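PDB 3UZO: branched-chain-amino-acid aminotransferase from Deinococcus radiodurans, which probably transfers the amino group between branched-chain amino acids and 2-oxoglutarate with pyridoxal 5'-phosphate as cofactor, serving branched-chain amino acid biosynthesis. Local coordinates for residues A[47-52]-A[109-114]; A[254-259]-A[266-271]; A[276-281]-A[337-342]. All coordinates share one frame; numbering follows the deposited sequence.

Contact 1 (A[47-52]-A[109-114]); sequences GEWDAG and LMPELS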
loop_
_atom_site.group_PDB
_atom_site.type_symbol
_atom_site.label_atom_id
_atom_site.label_comp_id
_atom_site.label_asym_id
_atom_site.label_seq_id
_atom_site.Cartn_x
_atom_site.Cartn_y
_atom_site.Cartn_z
ATOM N N GLY A 47 -11.980 21.343 2.940
ATOM C CA GLY A 47 -13.249 20.816 2.462
ATOM C C GLY A 47 -13.617 20.834 0.986
ATOM O O GLY A 47 -14.722 20.418 0.642
ATOM N N GLU A 48 -12.742 21.297 0.100
ATOM C CA GLU A 48 -13.113 21.295 -1.316
ATOM C C GLU A 48 -11.952 21.374 -2.298
ATOM O O GLU A 48 -10.859 21.810 -1.956
ATOM C CB GLU A 48 -14.090 22.437 -1.604
ATOM C CG GLU A 48 -13.487 23.820 -1.486
ATOM C CD GLU A 48 -14.516 24.907 -1.699
ATOM O OE1 GLU A 48 -15.498 24.947 -0.931
ATOM O OE2 GLU A 48 -14.347 25.718 -2.632
ATOM N N TRP A 49 -12.217 20.941 -3.526
ATOM C CA TRP A 49 -11.236 20.955 -4.609
ATOM C C TRP A 49 -11.226 22.304 -5.307
ATOM O O TRP A 49 -12.280 22.911 -5.462
ATOM C CB TRP A 49 -11.599 19.915 -5.674
ATOM C CG TRP A 49 -11.351 18.516 -5.272
ATOM C CD1 TRP A 49 -12.278 17.590 -4.878
ATOM C CD2 TRP A 49 -10.078 17.875 -5.198
ATOM N NE1 TRP A 49 -11.652 16.405 -4.564
ATOM C CE2 TRP A 49 -10.302 16.552 -4.752
ATOM C CE3 TRP A 49 -8.764 18.290 -5.467
ATOM C CZ2 TRP A 49 -9.256 15.635 -4.567
ATOM C CZ3 TRP A 49 -7.719 17.377 -5.282
ATOM C CH2 TRP A 49 -7.977 16.065 -4.835
ATOM N N ASP A 50 -10.053 22.775 -5.733
ATOM C CA ASP A 50 -10.016 24.019 -6.487
ATOM C C ASP A 50 -10.318 23.625 -7.935
ATOM O O ASP A 50 -10.469 22.439 -8.242
ATOM C CB ASP A 50 -8.657 24.725 -6.392
ATOM C CG ASP A 50 -7.498 23.878 -6.886
ATOM O OD1 ASP A 50 -7.659 23.096 -7.846
ATOM O OD2 ASP A 50 -6.399 24.023 -6.316
ATOM N N ALA A 51 -10.404 24.612 -8.818
ATOM C CA ALA A 51 -10.716 24.363 -10.220
ATOM C C ALA A 51 -9.662 23.548 -10.962
ATOM O O ALA A 51 -9.958 22.924 -11.978
ATOM C CB ALA A 51 -10.943 25.694 -10.939
ATOM N N GLY A 52 -8.436 23.544 -10.452
ATOM C CA GLY A 52 -7.376 22.810 -11.120
ATOM C C GLY A 52 -6.747 23.672 -12.200
ATOM O O GLY A 52 -7.384 24.582 -12.728
ATOM N N LEU A 109 -10.501 6.969 2.452
ATOM C CA LEU A 109 -10.934 8.211 3.088
ATOM C C LEU A 109 -10.394 9.465 2.407
ATOM O O LEU A 109 -10.078 10.454 3.067
ATOM C CB LEU A 109 -10.540 8.209 4.569
ATOM C CG LEU A 109 -11.412 7.386 5.532
ATOM C CD1 LEU A 109 -11.778 6.042 4.926
ATOM C CD2 LEU A 109 -10.666 7.205 6.846
ATOM N N MET A 110 -10.284 9.421 1.086
ATOM C CA MET A 110 -9.809 10.579 0.333
ATOM C C MET A 110 -11.019 11.220 -0.340
ATOM O O MET A 110 -11.982 10.532 -0.670
ATOM C CB MET A 110 -8.782 10.163 -0.731
ATOM C CG MET A 110 -7.555 9.463 -0.157
ATOM S SD MET A 110 -6.139 9.399 -1.273
ATOM C CE MET A 110 -6.615 8.044 -2.337
ATOM N N PRO A 111 -10.986 12.548 -0.540
ATOM C CA PRO A 111 -12.086 13.284 -1.177
ATOM C C PRO A 111 -12.341 12.807 -2.604
ATOM O O PRO A 111 -11.404 12.548 -3.359
ATOM C CB PRO A 111 -11.614 14.736 -1.112
ATOM C CG PRO A 111 -10.111 14.610 -1.152
ATOM C CD PRO A 111 -9.867 13.448 -0.216
ATOM N N GLU A 112 -13.615 12.687 -2.961
ATOM C CA GLU A 112 -14.002 12.216 -4.287
ATOM C C GLU A 112 -13.984 13.288 -5.373
ATOM O O GLU A 112 -14.140 14.483 -5.096
ATOM C CB GLU A 112 -15.404 11.610 -4.221
ATOM C CG GLU A 112 -15.539 10.458 -3.242
ATOM C CD GLU A 112 -16.981 10.220 -2.832
ATOM O OE1 GLU A 112 -17.823 9.957 -3.715
ATOM O OE2 GLU A 112 -17.274 10.306 -1.623
ATOM N N LEU A 113 -13.802 12.844 -6.614
ATOM C CA LEU A 113 -13.803 13.738 -7.767
ATOM C C LEU A 113 -14.986 13.384 -8.662
ATOM O O LEU A 113 -15.207 12.217 -8.982
ATOM C CB LEU A 113 -12.507 13.595 -8.553
ATOM C CG LEU A 113 -11.292 14.239 -7.893
ATOM C CD1 LEU A 113 -10.055 13.630 -8.473
ATOM C CD2 LEU A 113 -11.310 15.751 -8.096
ATOM N N SER A 114 -15.754 14.393 -9.053
ATOM C CA SER A 114 -16.918 14.181 -9.902
ATOM C C SER A 114 -16.477 13.819 -11.317
ATOM O O SER A 114 -15.331 14.064 -11.693
ATOM C CB SER A 114 -17.758 15.460 -9.959
ATOM O OG SER A 114 -17.080 16.477 -10.683
#
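The indole of Trp49 meets Leu113 on one face and the backbone carbonyl of Glu112 at its edge, while Pro111 comes in obliquely beside the six-membered ring. Over the five-membered ring stands the methyl CD2 of Leu113, 3.6 Å from the ring centroid and only 10° off the normal, a CH-pi contact. The same methyl lies 3.6 Å from Trp49 CE2, one of the two atoms shared by the rings. At the pyrrole edge, Trp49 NE1 donates to Glu112 O at 3.2 Å; the N-H...O angle of 129° makes this a bent, weak hydrogen bond. Farther round the rim, Pro111 CG packs against Trp49 CZ2 at 3.7 Å, and Pro111 O, buried without a polar partner, lies near the ring plane. Trp49 CG stands anti to its own carbonyl carbon (chi1 -73°), which turns the indole toward residues 111-113, across the side chains of Pro111 and Leu113 at about a right angle. The indole packs against the loop between two helices: 109-114 leaves helix 94-107 through a Schellman motif with Leu109 at C-prime, and Ser114 N-caps helix 115-128. Strand 48-55 is the outermost strand, within this chain, of the antiparallel sheet, where Trp44 meets Trp49 edge-to-face and Phe165 of strand 162-172 touches both Trp49 and Leu113.

Contact 2 (A[254-259]-A[266-271]); sequences FVTPQS and ITKYSL. With PLP (pyridoxal-5'-phosphate), chain C.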
loop_
_atom_site.group_PDB
_atom_site.type_symbol
_atom_site.label_atom_id
_atom_site.label_comp_id
_atom_site.label_asym_id
_atom_site.label_seq_id
_atom_site.Cartn_x
_atom_site.Cartn_y
_atom_site.Cartn_z
ATOM N N PHE A 254 -17.975 -17.267 -22.251
ATOM C CA PHE A 254 -16.928 -16.374 -21.763
ATOM C C PHE A 254 -17.015 -16.398 -20.241
ATOM O O PHE A 254 -18.037 -16.018 -19.663
ATOM C CB PHE A 254 -17.193 -14.950 -22.292
ATOM C CG PHE A 254 -16.227 -13.900 -21.792
ATOM C CD1 PHE A 254 -15.130 -13.514 -22.560
ATOM C CD2 PHE A 254 -16.430 -13.279 -20.563
ATOM C CE1 PHE A 254 -14.250 -12.524 -22.112
ATOM C CE2 PHE A 254 -15.551 -12.285 -20.101
ATOM C CZ PHE A 254 -14.460 -11.910 -20.881
ATOM N N VAL A 255 -15.947 -16.841 -19.591
ATOM C CA VAL A 255 -15.931 -16.918 -18.137
ATOM C C VAL A 255 -14.841 -16.059 -17.507
ATOM O O VAL A 255 -13.710 -16.015 -17.991
ATOM C CB VAL A 255 -15.738 -18.379 -17.665
ATOM C CG1 VAL A 255 -15.821 -18.450 -16.145
ATOM C CG2 VAL A 255 -16.790 -19.274 -18.302
ATOM N N THR A 256 -15.195 -15.372 -16.427
ATOM C CA THR A 256 -14.248 -14.530 -15.699
ATOM C C THR A 256 -14.566 -14.635 -14.214
ATOM O O THR A 256 -15.729 -14.781 -13.825
ATOM C CB THR A 256 -14.331 -13.045 -16.151
ATOM O OG1 THR A 256 -14.170 -12.974 -17.572
ATOM C CG2 THR A 256 -13.221 -12.231 -15.525
ATOM N N PRO A 257 -13.535 -14.571 -13.356
ATOM C CA PRO A 257 -13.766 -14.673 -11.914
ATOM C C PRO A 257 -14.606 -13.576 -11.270
ATOM O O PRO A 257 -14.628 -12.428 -11.719
ATOM C CB PRO A 257 -12.347 -14.733 -11.333
ATOM C CG PRO A 257 -11.522 -14.023 -12.346
ATOM C CD PRO A 257 -12.092 -14.514 -13.653
ATOM N N GLN A 258 -15.311 -13.960 -10.212
ATOM C CA GLN A 258 -16.137 -13.033 -9.455
ATOM C C GLN A 258 -15.541 -13.063 -8.061
ATOM O O GLN A 258 -15.609 -14.082 -7.368
ATOM C CB GLN A 258 -17.598 -13.490 -9.423
ATOM C CG GLN A 258 -18.529 -12.489 -8.743
ATOM C CD GLN A 258 -19.993 -12.855 -8.890
ATOM O OE1 GLN A 258 -20.421 -13.937 -8.480
ATOM N NE2 GLN A 258 -20.772 -11.954 -9.479
ATOM N N SER A 259 -14.932 -11.953 -7.664
ATOM C CA SER A 259 -14.294 -11.873 -6.370
ATOM C C SER A 259 -14.268 -10.460 -5.828
ATOM O O SER A 259 -14.070 -9.500 -6.569
ATOM C CB SER A 259 -12.857 -12.395 -6.458
ATOM O OG SER A 259 -12.148 -12.128 -5.261
ATOM N N ILE A 266 -12.389 -2.276 -16.128
ATOM C CA ILE A 266 -13.279 -1.682 -17.108
ATOM C C ILE A 266 -13.164 -2.475 -18.408
ATOM O O ILE A 266 -14.154 -2.666 -19.114
ATOM C CB ILE A 266 -12.918 -0.200 -17.384
ATOM C CG1 ILE A 266 -12.906 0.596 -16.076
ATOM C CG2 ILE A 266 -13.914 0.402 -18.372
ATOM C CD1 ILE A 266 -14.229 0.639 -15.360
ATOM N N THR A 267 -11.956 -2.937 -18.731
ATOM C CA THR A 267 -11.777 -3.711 -19.947
ATOM C C THR A 267 -12.567 -5.021 -19.815
ATOM O O THR A 267 -13.202 -5.469 -20.769
ATOM C CB THR A 267 -10.287 -4.034 -20.226
ATOM O OG1 THR A 267 -9.518 -2.822 -20.236
ATOM C CG2 THR A 267 -10.139 -4.704 -21.585
ATOM N N LYS A 268 -12.521 -5.625 -18.631
ATOM C CA LYS A 268 -13.247 -6.865 -18.363
ATOM C C LYS A 268 -14.756 -6.658 -18.549
ATOM O O LYS A 268 -15.411 -7.426 -19.263
ATOM C CB LYS A 268 -12.943 -7.344 -16.935
ATOM C CG LYS A 268 -13.609 -8.661 -16.510
ATOM C CD LYS A 268 -14.932 -8.437 -15.772
ATOM C CE LYS A 268 -14.756 -7.638 -14.474
ATOM N NZ LYS A 268 -13.988 -8.377 -13.426
ATOM N N TYR A 269 -15.316 -5.630 -17.914
ATOM C CA TYR A 269 -16.749 -5.386 -18.069
ATOM C C TYR A 269 -17.107 -5.074 -19.512
ATOM O O TYR A 269 -18.204 -5.400 -19.980
ATOM C CB TYR A 269 -17.220 -4.256 -17.147
ATOM C CG TYR A 269 -17.329 -4.692 -15.713
ATOM C CD1 TYR A 269 -16.454 -4.205 -14.744
ATOM C CD2 TYR A 269 -18.274 -5.648 -15.332
ATOM C CE1 TYR A 269 -16.512 -4.665 -13.431
ATOM C CE2 TYR A 269 -18.342 -6.112 -14.028
ATOM C CZ TYR A 269 -17.457 -5.621 -13.083
ATOM O OH TYR A 269 -17.494 -6.108 -11.801
ATOM N N SER A 270 -16.188 -4.437 -20.227
ATOM C CA SER A 270 -16.438 -4.120 -21.624
ATOM C C SER A 270 -16.504 -5.429 -22.425
ATOM O O SER A 270 -17.417 -5.634 -23.234
ATOM C CB SER A 270 -15.329 -3.213 -22.167
ATOM O OG SER A 270 -15.264 -1.996 -21.431
ATOM N N LEU A 271 -15.534 -6.309 -22.191
ATOM C CA LEU A 271 -15.474 -7.597 -22.878
ATOM C C LEU A 271 -16.708 -8.427 -22.538
ATOM O O LEU A 271 -17.239 -9.151 -23.378
ATOM C CB LEU A 271 -14.207 -8.352 -22.463
ATOM C CG LEU A 271 -12.942 -8.118 -23.298
ATOM C CD1 LEU A 271 -12.808 -6.663 -23.669
ATOM C CD2 LEU A 271 -11.735 -8.599 -22.519
HETATM N N1 PLP C . -6.132 -5.645 -12.560
HETATM C C2 PLP C . -5.159 -4.797 -12.025
HETATM C C2A PLP C . -4.395 -5.262 -10.783
HETATM C C3 PLP C . -4.936 -3.529 -12.673
HETATM O O3 PLP C . -4.007 -2.686 -12.192
HETATM C C4 PLP C . -5.713 -3.162 -13.842
HETATM C C4A PLP C . -5.438 -1.747 -14.502
HETATM C C5 PLP C . -6.718 -4.116 -14.348
HETATM C C6 PLP C . -6.906 -5.336 -13.698
HETATM C C5A PLP C . -7.581 -3.888 -15.528
HETATM O O4P PLP C . -8.489 -2.831 -15.369
HETATM P P PLP C . -8.794 -1.836 -16.569
HETATM O O1P PLP C . -7.574 -1.109 -17.027
HETATM O O2P PLP C . -9.854 -0.896 -15.945
HETATM O O3P PLP C . -9.504 -2.663 -17.602
HETATM O O HOH W 1 -16.127 -10.056 -12.380
#
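A water bridges Pro257 and Lys268: it donates to Pro257 O at 2.9 Å and accepts from Lys268 NZ at 2.9 Å, and no direct hydrogen bond joins the two segments. The lysine chain bends at chi2, chi3 and chi4, folding CE over the centre of the Tyr269 ring and bringing NZ round to the water and to Asn243. Along this chain, Lys268 CG rests on the methyl Thr256 CG2 at 3.7 Å. One helical turn on, Leu271 CB touches Phe254 CZ at 3.9 Å, the side chains crossing at about a right angle; with CG anti to the backbone N (chi1 176°), the phenyl extends from the strand to the helix. The start of the helix binds the cofactor phosphate: Ile266 N donates to O2P of PLP at 2.9 Å, and Thr267 grips O3P of PLP with its N, at 2.7 Å, and its OG1. Arg100, Tyr207, Ser265 and Thr304 also bond the cofactor. The helix dipole's positive end would probably favour the phosphate charge. Strand 253-257 and helix 266-277 are the first two elements of a beta-alpha-beta unit completed by strand 282-286, which pairs parallel with 253-257; Cys302 of strand 296-302 touches Lys268 and Leu271.

Contact 3 (A[276-281]-A[337-342]); sequences EHRLGL and YDELVG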
loop_
_atom_site.group_PDB
_atom_site.type_symbol
_atom_site.label_atom_id
_atom_site.label_comp_id
_atom_site.label_asym_id
_atom_site.label_seq_id
_atom_site.Cartn_x
_atom_site.Cartn_y
_atom_site.Cartn_z
ATOM N N GLU A 276 -21.431 -10.903 -24.970
ATOM C CA GLU A 276 -22.855 -11.197 -25.010
ATOM C C GLU A 276 -23.628 -10.546 -26.152
ATOM O O GLU A 276 -24.253 -11.238 -26.952
ATOM C CB GLU A 276 -23.515 -10.794 -23.692
ATOM C CG GLU A 276 -24.954 -11.289 -23.571
ATOM C CD GLU A 276 -25.639 -10.814 -22.311
ATOM O OE1 GLU A 276 -24.970 -10.718 -21.261
ATOM O OE2 GLU A 276 -26.858 -10.551 -22.365
ATOM N N HIS A 277 -23.573 -9.221 -26.233
ATOM C CA HIS A 277 -24.330 -8.475 -27.237
ATOM C C HIS A 277 -23.733 -8.287 -28.627
ATOM O O HIS A 277 -24.401 -7.755 -29.517
ATOM C CB HIS A 277 -24.706 -7.102 -26.667
ATOM C CG HIS A 277 -25.434 -7.175 -25.364
ATOM N ND1 HIS A 277 -24.785 -7.177 -24.147
ATOM C CD2 HIS A 277 -26.753 -7.308 -25.085
ATOM C CE1 HIS A 277 -25.671 -7.310 -23.176
ATOM N NE2 HIS A 277 -26.873 -7.393 -23.719
ATOM N N ARG A 278 -22.494 -8.715 -28.834
ATOM C CA ARG A 278 -21.879 -8.549 -30.142
ATOM C C ARG A 278 -21.376 -9.863 -30.720
ATOM O O ARG A 278 -21.482 -10.096 -31.918
ATOM C CB ARG A 278 -20.726 -7.549 -30.046
ATOM C CG ARG A 278 -21.128 -6.239 -29.392
ATOM C CD ARG A 278 -21.809 -5.288 -30.363
ATOM N NE ARG A 278 -20.819 -4.473 -31.054
ATOM C CZ ARG A 278 -20.864 -3.148 -31.137
ATOM N NH1 ARG A 278 -21.858 -2.469 -30.584
ATOM N NH2 ARG A 278 -19.886 -2.498 -31.744
ATOM N N LEU A 279 -20.837 -10.725 -29.867
ATOM C CA LEU A 279 -20.305 -12.005 -30.327
ATOM C C LEU A 279 -21.256 -13.180 -30.115
ATOM O O LEU A 279 -20.945 -14.313 -30.481
ATOM C CB LEU A 279 -18.969 -12.287 -29.640
ATOM C CG LEU A 279 -17.778 -11.434 -30.090
ATOM C CD1 LEU A 279 -18.081 -9.954 -29.924
ATOM C CD2 LEU A 279 -16.557 -11.825 -29.283
ATOM N N GLY A 280 -22.409 -12.909 -29.519
ATOM C CA GLY A 280 -23.388 -13.958 -29.289
ATOM C C GLY A 280 -22.930 -15.082 -28.380
ATOM O O GLY A 280 -23.381 -16.220 -28.515
ATOM N N LEU A 281 -22.038 -14.769 -27.446
ATOM C CA LEU A 281 -21.531 -15.766 -26.512
ATOM C C LEU A 281 -22.294 -15.747 -25.199
ATOM O O LEU A 281 -22.979 -14.777 -24.877
ATOM C CB LEU A 281 -20.052 -15.506 -26.201
ATOM C CG LEU A 281 -19.079 -15.417 -27.374
ATOM C CD1 LEU A 281 -17.690 -15.060 -26.853
ATOM C CD2 LEU A 281 -19.055 -16.733 -28.126
ATOM N N TYR A 337 -10.785 -9.192 -29.147
ATOM C CA TYR A 337 -9.747 -8.189 -29.334
ATOM C C TYR A 337 -10.069 -7.236 -30.492
ATOM O O TYR A 337 -9.969 -6.016 -30.348
ATOM C CB TYR A 337 -8.411 -8.872 -29.605
ATOM C CG TYR A 337 -7.279 -7.907 -29.834
ATOM C CD1 TYR A 337 -6.499 -7.444 -28.773
ATOM C CD2 TYR A 337 -6.990 -7.448 -31.117
ATOM C CE1 TYR A 337 -5.449 -6.546 -28.995
ATOM C CE2 TYR A 337 -5.956 -6.557 -31.347
ATOM C CZ TYR A 337 -5.188 -6.114 -30.288
ATOM O OH TYR A 337 -4.143 -5.266 -30.539
ATOM N N ASP A 338 -10.435 -7.791 -31.644
ATOM C CA ASP A 338 -10.754 -6.960 -32.799
ATOM C C ASP A 338 -11.946 -6.050 -32.526
ATOM O O ASP A 338 -11.962 -4.899 -32.959
ATOM C CB ASP A 338 -11.017 -7.828 -34.036
ATOM C CG ASP A 338 -9.758 -8.512 -34.548
ATOM O OD1 ASP A 338 -8.651 -8.017 -34.252
ATOM O OD2 ASP A 338 -9.871 -9.538 -35.255
ATOM N N GLU A 339 -12.938 -6.560 -31.802
ATOM C CA GLU A 339 -14.123 -5.771 -31.476
ATOM C C GLU A 339 -13.758 -4.646 -30.500
ATOM O O GLU A 339 -14.116 -3.484 -30.707
ATOM C CB GLU A 339 -15.200 -6.669 -30.849
ATOM C CG GLU A 339 -16.597 -6.049 -30.754
ATOM C CD GLU A 339 -17.194 -5.737 -32.116
ATOM O OE1 GLU A 339 -16.936 -6.508 -33.059
ATOM O OE2 GLU A 339 -17.925 -4.729 -32.244
ATOM N N LEU A 340 -13.036 -4.996 -29.442
ATOM C CA LEU A 340 -12.634 -4.014 -28.437
ATOM C C LEU A 340 -11.745 -2.912 -29.031
ATOM O O LEU A 340 -12.025 -1.725 -28.874
ATOM C CB LEU A 340 -11.915 -4.726 -27.286
ATOM C CG LEU A 340 -11.386 -3.921 -26.090
ATOM C CD1 LEU A 340 -10.059 -3.285 -26.446
ATOM C CD2 LEU A 340 -12.410 -2.879 -25.666
ATOM N N VAL A 341 -10.684 -3.313 -29.724
ATOM C CA VAL A 341 -9.757 -2.363 -30.328
ATOM C C VAL A 341 -10.417 -1.565 -31.461
ATOM O O VAL A 341 -10.143 -0.378 -31.635
ATOM C CB VAL A 341 -8.501 -3.092 -30.855
ATOM C CG1 VAL A 341 -7.507 -2.088 -31.411
ATOM C CG2 VAL A 341 -7.861 -3.883 -29.728
ATOM N N GLY A 342 -11.289 -2.221 -32.222
ATOM C CA GLY A 342 -11.980 -1.541 -33.309
ATOM C C GLY A 342 -12.825 -0.392 -32.781
ATOM O O GLY A 342 -12.878 0.689 -33.377
#
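Arg278 and Glu339 form a side-on salt bridge between the exit of helix 266-277, in the beta-alpha-beta unit that runs on to strand 282-286, and the flank of helix 331-344. Two nitrogens, NE and NH2, converge on Glu339 OE2, Arg278 NE lying 3.1 Å from it with an N-H...O angle of 145°. The acceptor sits at the guanidinium edge, near its plane, but the carboxylate is turned 76° against that plane. Leu279 CD1 comes to 4.3 Å from Glu339 CG, a loose apolar flank. Glu339 CG stands anti to the backbone N (chi1 -167°) and the chain then bends at chi2, bringing the carboxylate to the arginine. Arg278, the first residue to leave helical angles, folds at chi2 and chi3 to present NE and NH2. Farther out, Arg278 NH2 also donates to Glu349 O, while Leu279 touches Arg335 and Leu336 of helix 331-344 and Glu339 touches Leu274 of helix 266-277. The contact lies at the surface; the side chain of Glu339 is about 11 Å from that of Thr267. Arg278 NH2 lies 3.0 Å from Glu339 OE2, nearly in line with its C-O bond, whereas NE meets that oxygen from above the carboxylate plane.

In the fold
The contacts lie in series along the chain. Contact 1 stands apart, its centre about 30 Å from that of contact 2 and about 36 Å from that of contact 3, and joins edge strand 48-55 of the antiparallel sheet to the loop between helices 94-107 and 115-128. Contacts 2 and 3, centres about 13 Å apart, share helix 266-277: its first turns face strand 253-257 of the mixed sheet, its end meets helix 331-344. They touch directly, Leu271 CD1 lying 3.9 Å from Leu340 CG. The helix binds the phosphate at its start and has a salt bridge just past its end; the Leu113 side chain of contact 1 is about 11 Å from that of cofactor-binding Arg100.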